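Local atomic coordinates of benzoylformate decarboxylase (PDB entry 4Q9D), a protein that belongs to the thiamine pyrophosphate-dependent enzymes, binds a magnesium ion and assembles from four chains. Residues K5-H8 against D9-D13; R36-P39 against E40-Y44. All blocks are in the same frame, centred on the assembly; numbering follows the deposited sequence.

Interaction 1 (K5-H8 against D9-D13); sequences KTVH and DVTYD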
ATOM      1  N   LYS B   5     -15.374   1.758  34.250  1.00 40.36           N
ATOM      2  CA  LYS B   5     -14.405   2.519  33.452  1.00 32.70           C
ATOM      3  C   LYS B   5     -14.637   2.241  31.967  1.00 29.65           C
ATOM      4  O   LYS B   5     -14.862   1.100  31.566  1.00 28.11           O
ATOM      5  CB  LYS B   5     -12.988   2.105  33.809  1.00 33.06           C
ATOM      6  CG  LYS B   5     -12.675   2.219  35.273  1.00 38.53           C
ATOM      7  CD  LYS B   5     -12.627   3.647  35.700  1.00 49.18           C
ATOM      8  CE  LYS B   5     -11.647   3.828  36.858  1.00 62.23           C
ATOM      9  NZ  LYS B   5     -11.850   5.131  37.544  1.00 50.88           N
ATOM     10  N   THR B   6     -14.602   3.289  31.162  1.00 27.45           N
ATOM     11  CA  THR B   6     -14.688   3.141  29.719  1.00 25.85           C
ATOM     12  C   THR B   6     -13.286   3.110  29.103  1.00 30.55           C
ATOM     13  O   THR B   6     -12.288   3.439  29.745  1.00 28.19           O
ATOM     14  CB  THR B   6     -15.439   4.324  29.127  1.00 27.46           C
ATOM     15  OG1 THR B   6     -14.720   5.515  29.456  1.00 25.90           O
ATOM     16  CG2 THR B   6     -16.896   4.407  29.739  1.00 26.38           C
ATOM     17  N   VAL B   7     -13.224   2.738  27.838  1.00 29.82           N
ATOM     18  CA  VAL B   7     -11.998   2.845  27.068  1.00 23.47           C
ATOM     19  C   VAL B   7     -11.384   4.260  27.192  1.00 24.40           C
ATOM     20  O   VAL B   7     -10.170   4.407  27.339  1.00 20.04           O
ATOM     21  CB  VAL B   7     -12.276   2.483  25.593  1.00 25.43           C
ATOM     22  CG1 VAL B   7     -11.128   2.980  24.673  1.00 19.80           C
ATOM     23  CG2 VAL B   7     -12.486   0.947  25.458  1.00 22.16           C
ATOM     24  N   HIS B   8     -12.238   5.280  27.179  1.00 21.90           N
ATOM     25  CA  HIS B   8     -11.819   6.675  27.349  1.00 24.75           C
ATOM     26  C   HIS B   8     -11.108   6.879  28.700  1.00 31.64           C
ATOM     27  O   HIS B   8     -10.014   7.456  28.753  1.00 24.03           O
ATOM     28  CB  HIS B   8     -13.061   7.577  27.222  1.00 23.85           C
ATOM     29  CG  HIS B   8     -12.768   9.045  27.159  1.00 22.76           C
ATOM     30  ND1 HIS B   8     -12.419   9.788  28.272  1.00 27.18           N
ATOM     31  CD2 HIS B   8     -12.805   9.923  26.123  1.00 29.09           C
ATOM     32  CE1 HIS B   8     -12.262  11.056  27.928  1.00 26.14           C
ATOM     33  NE2 HIS B   8     -12.486  11.167  26.626  1.00 28.69           N
ATOM     34  N   ASP B   9     -11.721   6.395  29.789  1.00 27.92           N
ATOM     35  CA  ASP B   9     -11.122   6.520  31.129  1.00 25.71           C
ATOM     36  C   ASP B   9      -9.727   5.929  31.198  1.00 25.24           C
ATOM     37  O   ASP B   9      -8.770   6.582  31.641  1.00 24.56           O
ATOM     38  CB  ASP B   9     -11.968   5.801  32.211  1.00 24.03           C
ATOM     39  CG  ASP B   9     -13.338   6.438  32.418  1.00 23.09           C
ATOM     40  OD1 ASP B   9     -13.448   7.678  32.326  1.00 29.80           O
ATOM     41  OD2 ASP B   9     -14.308   5.685  32.654  1.00 32.76           O
ATOM     42  N   VAL B  10      -9.621   4.657  30.833  1.00 21.72           N
ATOM     43  CA  VAL B  10      -8.361   3.978  31.020  1.00 22.00           C
ATOM     44  C   VAL B  10      -7.292   4.444  30.006  1.00 23.21           C
ATOM     45  O   VAL B  10      -6.093   4.330  30.281  1.00 21.72           O
ATOM     46  CB  VAL B  10      -8.522   2.425  31.036  1.00 29.44           C
ATOM     47  CG1 VAL B  10      -9.675   2.015  31.986  1.00 27.02           C
ATOM     48  CG2 VAL B  10      -8.774   1.883  29.663  1.00 23.04           C
ATOM     49  N   THR B  11      -7.708   4.954  28.847  1.00 19.94           N
ATOM     50  CA  THR B  11      -6.710   5.394  27.859  1.00 23.67           C
ATOM     51  C   THR B  11      -6.036   6.686  28.344  1.00 23.59           C
ATOM     52  O   THR B  11      -4.813   6.784  28.350  1.00 23.65           O
ATOM     53  CB  THR B  11      -7.310   5.636  26.468  1.00 23.48           C
ATOM     54  OG1 THR B  11      -7.857   4.417  25.968  1.00 20.35           O
ATOM     55  CG2 THR B  11      -6.227   6.121  25.485  1.00 20.02           C
ATOM     56  N   TYR B  12      -6.831   7.666  28.768  1.00 22.84           N
ATOM     57  CA  TYR B  12      -6.251   8.873  29.358  1.00 23.17           C
ATOM     58  C   TYR B  12      -5.414   8.552  30.602  1.00 25.51           C
ATOM     59  O   TYR B  12      -4.354   9.140  30.807  1.00 26.87           O
ATOM     60  CB  TYR B  12      -7.349   9.876  29.682  1.00 22.17           C
ATOM     61  CG  TYR B  12      -7.719  10.724  28.492  1.00 26.81           C
ATOM     62  CD1 TYR B  12      -6.950  11.844  28.147  1.00 24.98           C
ATOM     63  CD2 TYR B  12      -8.805  10.395  27.682  1.00 26.81           C
ATOM     64  CE1 TYR B  12      -7.277  12.622  27.044  1.00 22.66           C
ATOM     65  CE2 TYR B  12      -9.146  11.173  26.583  1.00 24.82           C
ATOM     66  CZ  TYR B  12      -8.374  12.289  26.269  1.00 24.61           C
ATOM     67  OH  TYR B  12      -8.706  13.090  25.194  1.00 23.85           O
ATOM     68  N   ASP B  13      -5.858   7.592  31.420  1.00 22.62           N
ATOM     69  CA  ASP B  13      -5.028   7.167  32.548  1.00 23.21           C
ATOM     70  C   ASP B  13      -3.667   6.663  32.071  1.00 28.05           C
ATOM     71  O   ASP B  13      -2.656   6.934  32.699  1.00 22.82           O
ATOM     72  CB  ASP B  13      -5.725   6.074  33.381  1.00 23.15           C
ATOM     73  CG  ASP B  13      -6.869   6.640  34.251  1.00 28.81           C
ATOM     74  OD1 ASP B  13      -6.963   7.874  34.386  1.00 30.93           O
ATOM     75  OD2 ASP B  13      -7.670   5.855  34.785  1.00 30.09           O
TER
HETATM   76  O   HOH W   1     -10.345   5.936  35.077  1.00 43.06           O

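Interaction 2 (R36-P39 against E40-Y44); sequences RDFP and EDFTY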
ATOM      1  N   ARG B  36     -13.950  14.836  24.449  1.00 25.45           N
ATOM      2  CA  ARG B  36     -14.959  15.079  25.483  1.00 33.36           C
ATOM      3  C   ARG B  36     -14.413  14.734  26.882  1.00 25.52           C
ATOM      4  O   ARG B  36     -13.692  13.751  27.043  1.00 32.68           O
ATOM      5  CB  ARG B  36     -16.199  14.228  25.180  1.00 31.17           C
ATOM      6  CG  ARG B  36     -17.503  14.783  25.738  1.00 70.26           C
ATOM      7  CD  ARG B  36     -18.708  14.367  24.886  1.00 83.51           C
ATOM      8  NE  ARG B  36     -18.800  12.916  24.707  1.00 72.07           N
ATOM      9  CZ  ARG B  36     -19.171  12.321  23.571  1.00 73.86           C
ATOM     10  NH1 ARG B  36     -19.479  13.053  22.504  1.00 75.92           N
ATOM     11  NH2 ARG B  36     -19.224  10.992  23.489  1.00 60.89           N
ATOM     12  N   ASP B  37     -14.738  15.539  27.890  1.00 30.64           N
ATOM     13  CA  ASP B  37     -14.235  15.286  29.243  1.00 31.56           C
ATOM     14  C   ASP B  37     -12.723  15.203  29.270  1.00 25.84           C
ATOM     15  O   ASP B  37     -12.154  14.357  29.952  1.00 28.81           O
ATOM     16  CB  ASP B  37     -14.782  13.976  29.786  1.00 39.51           C
ATOM     17  CG  ASP B  37     -16.222  14.089  30.183  1.00 52.47           C
ATOM     18  OD1 ASP B  37     -16.565  15.149  30.740  1.00 58.23           O
ATOM     19  OD2 ASP B  37     -16.999  13.142  29.919  1.00 54.84           O
ATOM     20  N   PHE B  38     -12.089  16.042  28.474  1.00 26.97           N
ATOM     21  CA  PHE B  38     -10.640  16.106  28.429  1.00 30.30           C
ATOM     22  C   PHE B  38     -10.166  16.343  29.874  1.00 28.99           C
ATOM     23  O   PHE B  38     -10.626  17.286  30.507  1.00 32.13           O
ATOM     24  CB  PHE B  38     -10.284  17.301  27.526  1.00 25.34           C
ATOM     25  CG  PHE B  38      -8.855  17.353  27.084  1.00 28.13           C
ATOM     26  CD1 PHE B  38      -8.353  16.420  26.167  1.00 26.78           C
ATOM     27  CD2 PHE B  38      -8.029  18.387  27.518  1.00 23.44           C
ATOM     28  CE1 PHE B  38      -7.031  16.493  25.723  1.00 27.63           C
ATOM     29  CE2 PHE B  38      -6.705  18.488  27.061  1.00 25.20           C
ATOM     30  CZ  PHE B  38      -6.205  17.539  26.168  1.00 27.10           C
ATOM     31  N   PRO B  39      -9.233  15.513  30.390  1.00 34.08           N
ATOM     32  CA  PRO B  39      -8.796  15.679  31.787  1.00 30.96           C
ATOM     33  C   PRO B  39      -8.212  17.051  32.075  1.00 35.47           C
ATOM     34  O   PRO B  39      -7.573  17.681  31.217  1.00 30.70           O
ATOM     35  CB  PRO B  39      -7.712  14.615  31.948  1.00 32.83           C
ATOM     36  CG  PRO B  39      -8.050  13.574  30.922  1.00 29.16           C
ATOM     37  CD  PRO B  39      -8.530  14.390  29.740  1.00 25.02           C
ATOM     38  N   GLU B  40      -8.457  17.512  33.293  1.00 35.01           N
ATOM     39  CA  GLU B  40      -8.084  18.857  33.723  1.00 40.77           C
ATOM     40  C   GLU B  40      -6.563  19.088  33.739  1.00 31.29           C
ATOM     41  O   GLU B  40      -6.092  20.200  33.512  1.00 30.74           O
ATOM     42  CB  GLU B  40      -8.679  19.138  35.115  1.00 41.12           C
ATOM     43  CG  GLU B  40      -8.537  20.579  35.557  1.00 65.69           C
ATOM     44  CD  GLU B  40      -9.246  21.534  34.609  1.00 96.29           C
ATOM     45  OE1 GLU B  40     -10.242  21.109  33.975  1.00 95.11           O
ATOM     46  OE2 GLU B  40      -8.802  22.699  34.491  1.00105.03           O
ATOM     47  N   ASP B  41      -5.795  18.039  33.999  1.00 26.78           N
ATOM     48  CA  ASP B  41      -4.344  18.177  34.056  1.00 30.69           C
ATOM     49  C   ASP B  41      -3.683  17.974  32.668  1.00 29.02           C
ATOM     50  O   ASP B  41      -2.461  17.980  32.556  1.00 35.61           O
ATOM     51  CB  ASP B  41      -3.783  17.156  35.046  1.00 25.10           C
ATOM     52  CG  ASP B  41      -4.145  15.719  34.656  1.00 32.07           C
ATOM     53  OD1 ASP B  41      -5.290  15.492  34.231  1.00 31.97           O
ATOM     54  OD2 ASP B  41      -3.294  14.816  34.762  1.00 32.29           O
ATOM     55  N   PHE B  42      -4.485  17.755  31.629  1.00 28.69           N
ATOM     56  CA  PHE B  42      -3.940  17.633  30.267  1.00 30.20           C
ATOM     57  C   PHE B  42      -4.010  18.998  29.600  1.00 30.37           C
ATOM     58  O   PHE B  42      -4.811  19.826  30.000  1.00 28.39           O
ATOM     59  CB  PHE B  42      -4.761  16.656  29.423  1.00 27.50           C
ATOM     60  CG  PHE B  42      -4.331  15.212  29.542  1.00 29.68           C
ATOM     61  CD1 PHE B  42      -4.008  14.477  28.402  1.00 22.41           C
ATOM     62  CD2 PHE B  42      -4.287  14.587  30.773  1.00 23.02           C
ATOM     63  CE1 PHE B  42      -3.637  13.138  28.494  1.00 23.28           C
ATOM     64  CE2 PHE B  42      -3.911  13.258  30.893  1.00 25.94           C
ATOM     65  CZ  PHE B  42      -3.581  12.514  29.741  1.00 28.24           C
ATOM     66  N   THR B  43      -3.220  19.200  28.547  1.00 30.91           N
ATOM     67  CA  THR B  43      -3.232  20.455  27.813  1.00 29.13           C
ATOM     68  C   THR B  43      -3.545  20.230  26.325  1.00 26.80           C
ATOM     69  O   THR B  43      -2.940  19.384  25.677  1.00 28.15           O
ATOM     70  CB  THR B  43      -1.874  21.169  27.938  1.00 31.33           C
ATOM     71  OG1 THR B  43      -1.593  21.368  29.328  1.00 34.43           O
ATOM     72  CG2 THR B  43      -1.899  22.529  27.212  1.00 26.22           C
ATOM     73  N   TYR B  44      -4.504  20.982  25.802  1.00 28.46           N
ATOM     74  CA  TYR B  44      -4.835  20.901  24.406  1.00 22.71           C
ATOM     75  C   TYR B  44      -4.246  22.123  23.729  1.00 26.46           C
ATOM     76  O   TYR B  44      -4.519  23.228  24.138  1.00 26.65           O
ATOM     77  CB  TYR B  44      -6.342  20.928  24.211  1.00 21.52           C
ATOM     78  CG  TYR B  44      -6.700  20.634  22.780  1.00 19.55           C
ATOM     79  CD1 TYR B  44      -6.789  19.323  22.328  1.00 22.99           C
ATOM     80  CD2 TYR B  44      -6.895  21.660  21.866  1.00 21.76           C
ATOM     81  CE1 TYR B  44      -7.108  19.032  21.010  1.00 20.42           C
ATOM     82  CE2 TYR B  44      -7.195  21.385  20.543  1.00 22.50           C
ATOM     83  CZ  TYR B  44      -7.311  20.054  20.122  1.00 28.95           C
ATOM     84  OH  TYR B  44      -7.631  19.738  18.806  1.00 27.40           O
TER
HETATM   85  O   HOH W   2      -7.433  20.546  30.247  1.00 35.78           O

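Interaction 1 (K5-H8 against D9-D13)
Thr6 and Asp9 bond to each other in both directions at the start of helix 7-18. Asp9 N donates to Thr6 OG1 at 3.1 Å, with an N-H...O angle of 164°. In return, Thr6 N donates to Asp9 OD2 at 2.8 Å, from above the carboxylate plane. Thr6 OG1 sits between its own backbone N and carbonyl carbon (chi1 60°), which turns it toward the first turn of the helix. Val10 N donates to Thr6 O at 3.1 Å and opens the backbone bonding of the helix.

The tight part lies further along. Val7 O takes two bonds from Thr11. Thr11 OG1 donates to Val7 O at 2.7 Å and Thr11 N at 2.9 Å, from opposite faces of the carbonyl plane. Together they grip the oxygen of buried Val7, and the OG1 bond holds the Thr11 hydroxyl in place. Next to them, Tyr12 brings the CE2 corner of its ring over one face of the His8 imidazole, near its rim. The closest pair is His8 NE2 and Tyr12 CE2 at 3.3 Å, and the planes are tilted by 39°. Tyr12 OH bonds to Phe34 O.

The solvent side is looser. Lys5 is exposed and bends over Asp9. Lys5 NZ stays 5.5 Å from Asp9 OD2, too far for direct contact. A water that accepts weakly from Lys5 NZ donates to Asp13 OD2 at 2.7 Å. Asp13 also forms a salt bridge with Arg16. The reciprocal Thr6-Asp9 pair is a capping box, with Thr6 as the N-cap of the helix.

Interaction 2 (R36-P39 against E40-Y44)
A type I beta turn from Pro39 to Phe42 leads into strand 43-46 of the parallel sheet. Phe42 N donates to Pro39 O at 3.1 Å and closes the turn. The donor lies well above the carbonyl plane. A water braces the same corner. It donates to Pro39 O at 3.0 Å and to Phe42 O at 2.7 Å, so Pro39 O accepts two bonds.

Pro39 also packs on the ring of Phe42. Pro39 CG lies over one face of the Phe42 ring in a CH-pi contact, 4.3 Å from its centroid. Pro39 CB comes within 3.6 Å of Phe42 CD2.

Phe38 is the centre of an aromatic cluster. Its CG is anti to the backbone N (chi1 -166°), which carries the ring alongside the start of the strand. Phe42 and Tyr44 turn their edges to opposite faces of this ring. Both pairs are edge-to-face, with planes at 78° for Phe42 and 83° for Tyr44. The CE2 corner of Phe38 does much of the touching. Phe38 CE2 lies 3.6 Å from Phe42 CB and 3.8 Å from Tyr44 CB. The edge of the ring also meets the backbone at Thr43 C.

Asp41 OD1 comes back to Pro39 CB, and Asp41 OD2 forms a salt bridge with Arg16 of helix 7-18. Phe38 and Tyr44 pack on Pro480 of the second subunit. The turn and cluster form the helix-to-strand connection of a beta-alpha-beta unit, which runs from strand 22-25 through helix 32-35 to strand 43-46, outermost in its sheet within this chain.

Overall arrangement
From the N terminus, interaction 1 comes first and starts helix 7-18. The chain then passes through strand 22-25 and helix 32-35 before reaching interaction 2, which leads into strand 43-46. The contacts are in series, with neither nesting nor crossing. Each closes a local turn of its own. The centres of interaction 1 and interaction 2 are about 12 Å apart, and the two touch directly. Tyr12 joins them: its ring packs on Pro39, its OH lies against Phe38, and the ring meets Phe42 edge-to-face. One arginine of helix 7-18, Arg16, serves both contacts. Together they hold the first helix against the connection to strand 43-46 in the N-terminal thiamine pyrophosphate-binding region.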